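Local coordinates for protein RmpD (Hexulose-6-phosphate synthase) (Streptococcus mutans, PDB 3EXR) that belongs to the HUMPS family and folds as a TIM barrel, two copies of which make up the assembly, at residues V10-S15 and T22-V27. Numbering follows the deposited sequence.
Sequences VALDHS and TAAVSV
Ala23 opens the contact between the first helix of this TIM barrel and the first strand, meeting both His14 and Leu12 with its single methyl. CB of Ala23 comes within 3.5 Å of CE1 of the His14 imidazole, approaching the ring obliquely, and lies 3.8 Å from CD2 of Leu12. The same ring has CB of Leu12 in plane at its edge, a neighbour from its own segment. One residue on, Ala24 takes the other branch of the leucine: CD1 of Leu12 is 3.9 Å from CB of Ala24. With CG anti to the carbonyl carbon (chi1 -42°), the leucine fork extends to the helix and its two methyls settle on successive alanines. The hydroxyl of Ser26 is satisfied within its own helix, by O of Ala23. Val27 then ends the series, its CG2 meeting CG1 of Val10 tip to tip at 3.7 Å. No hydrogen bond joins the two segments; apolar side chains fill the interface between a barrel strand and the helix that follows it, a general feature of the beta-alpha-beta unit. Strand 10-12 and helix 22-27 run nearly antiparallel, at 164°, as befits the descending helix of a right-handed crossover. Strand 7-12 bonds through its backbone to strand 33-36 and, from Ala11, to Ala195 of the last strand, closing the cylinder. Outside it, Leu52 of helix 47-55 packs on Leu12 and Ala24, while from helix 197-200 Ile199 touches Val27 and Thr200 touches Val10 and Ala23.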
loop_
_atom_site.group_PDB
_atom_site.type_symbol
_atom_site.label_atom_id
_atom_site.label_comp_id
_atom_site.label_asym_id
_atom_site.label_seq_id
_atom_site.Cartn_x
_atom_site.Cartn_y
_atom_site.Cartn_z
ATOM N N VAL A 10 -12.284 14.814 -1.513
ATOM C CA VAL A 10 -13.057 13.733 -0.898
ATOM C C VAL A 10 -12.373 12.390 -1.151
ATOM O O VAL A 10 -12.036 12.063 -2.290
ATOM C CB VAL A 10 -14.539 13.667 -1.398
ATOM C CG1 VAL A 10 -14.624 13.398 -2.907
ATOM C CG2 VAL A 10 -15.306 12.607 -0.656
ATOM N N ALA A 11 -12.122 11.676 -0.063
ATOM C CA ALA A 11 -11.583 10.329 -0.110
ATOM C C ALA A 11 -12.741 9.351 -0.177
ATOM O O ALA A 11 -13.699 9.453 0.598
ATOM C CB ALA A 11 -10.755 10.060 1.160
ATOM N N LEU A 12 -12.620 8.379 -1.077
ATOM C CA LEU A 12 -13.553 7.251 -1.200
ATOM C C LEU A 12 -12.867 5.972 -0.737
ATOM O O LEU A 12 -12.055 5.379 -1.455
ATOM C CB LEU A 12 -14.055 7.105 -2.630
ATOM C CG LEU A 12 -14.429 8.392 -3.363
ATOM C CD1 LEU A 12 -14.449 8.138 -4.852
ATOM C CD2 LEU A 12 -15.764 8.923 -2.828
ATOM N N ASP A 13 -13.158 5.560 0.490
ATOM C CA ASP A 13 -12.473 4.431 1.118
ATOM C C ASP A 13 -13.369 3.205 1.275
ATOM O O ASP A 13 -13.088 2.323 2.092
ATOM C CB ASP A 13 -11.869 4.828 2.471
ATOM C CG ASP A 13 -10.885 6.006 2.372
ATOM O OD1 ASP A 13 -9.966 5.925 1.530
ATOM O OD2 ASP A 13 -10.992 7.022 3.129
ATOM N N HIS A 14 -14.415 3.148 0.454
ATOM C CA HIS A 14 -15.422 2.094 0.474
ATOM C C HIS A 14 -14.826 0.746 0.089
ATOM O O HIS A 14 -13.825 0.666 -0.633
ATOM C CB HIS A 14 -16.575 2.459 -0.474
ATOM C CG HIS A 14 -17.124 3.830 -0.220
ATOM N ND1 HIS A 14 -16.502 4.970 -0.676
ATOM C CD2 HIS A 14 -18.187 4.240 0.500
ATOM C CE1 HIS A 14 -17.182 6.030 -0.270
ATOM N NE2 HIS A 14 -18.205 5.612 0.452
ATOM N N SER A 15 -15.443 -0.312 0.600
ATOM C CA SER A 15 -15.018 -1.670 0.300
ATOM C C SER A 15 -15.664 -2.296 -0.943
ATOM O O SER A 15 -15.451 -3.469 -1.234
ATOM C CB SER A 15 -15.236 -2.551 1.536
ATOM O OG SER A 15 -14.342 -2.217 2.579
ATOM N N THR A 22 -21.270 5.903 -5.746
ATOM C CA THR A 22 -22.428 6.647 -5.225
ATOM C C THR A 22 -21.969 7.861 -4.428
ATOM O O THR A 22 -22.512 8.940 -4.571
ATOM C CB THR A 22 -23.351 5.744 -4.415
ATOM O OG1 THR A 22 -23.884 4.739 -5.278
ATOM C CG2 THR A 22 -24.539 6.502 -3.855
ATOM N N ALA A 23 -20.945 7.680 -3.602
ATOM C CA ALA A 23 -20.429 8.805 -2.800
ATOM C C ALA A 23 -19.831 9.893 -3.708
ATOM O O ALA A 23 -20.052 11.108 -3.496
ATOM C CB ALA A 23 -19.407 8.332 -1.789
ATOM N N ALA A 24 -19.061 9.479 -4.713
ATOM C CA ALA A 24 -18.438 10.423 -5.653
ATOM C C ALA A 24 -19.450 11.277 -6.379
ATOM O O ALA A 24 -19.291 12.502 -6.477
ATOM C CB ALA A 24 -17.592 9.688 -6.673
ATOM N N VAL A 25 -20.503 10.642 -6.862
ATOM C CA VAL A 25 -21.559 11.373 -7.567
ATOM C C VAL A 25 -22.271 12.357 -6.632
ATOM O O VAL A 25 -22.657 13.438 -7.059
ATOM C CB VAL A 25 -22.541 10.397 -8.262
ATOM C CG1 VAL A 25 -23.775 11.145 -8.823
ATOM C CG2 VAL A 25 -21.833 9.672 -9.391
ATOM N N SER A 26 -22.413 11.995 -5.355
ATOM C CA SER A 26 -23.108 12.857 -4.383
ATOM C C SER A 26 -22.413 14.175 -4.099
ATOM O O SER A 26 -23.083 15.149 -3.758
ATOM C CB SER A 26 -23.375 12.110 -3.066
ATOM O OG SER A 26 -22.199 11.938 -2.281
ATOM N N VAL A 27 -21.075 14.195 -4.165
ATOM C CA VAL A 27 -20.287 15.378 -3.798
ATOM C C VAL A 27 -19.399 15.956 -4.897
ATOM O O VAL A 27 -18.860 17.053 -4.747
ATOM C CB VAL A 27 -19.389 15.153 -2.542
ATOM C CG1 VAL A 27 -20.191 14.770 -1.336
ATOM C CG2 VAL A 27 -18.281 14.153 -2.787
#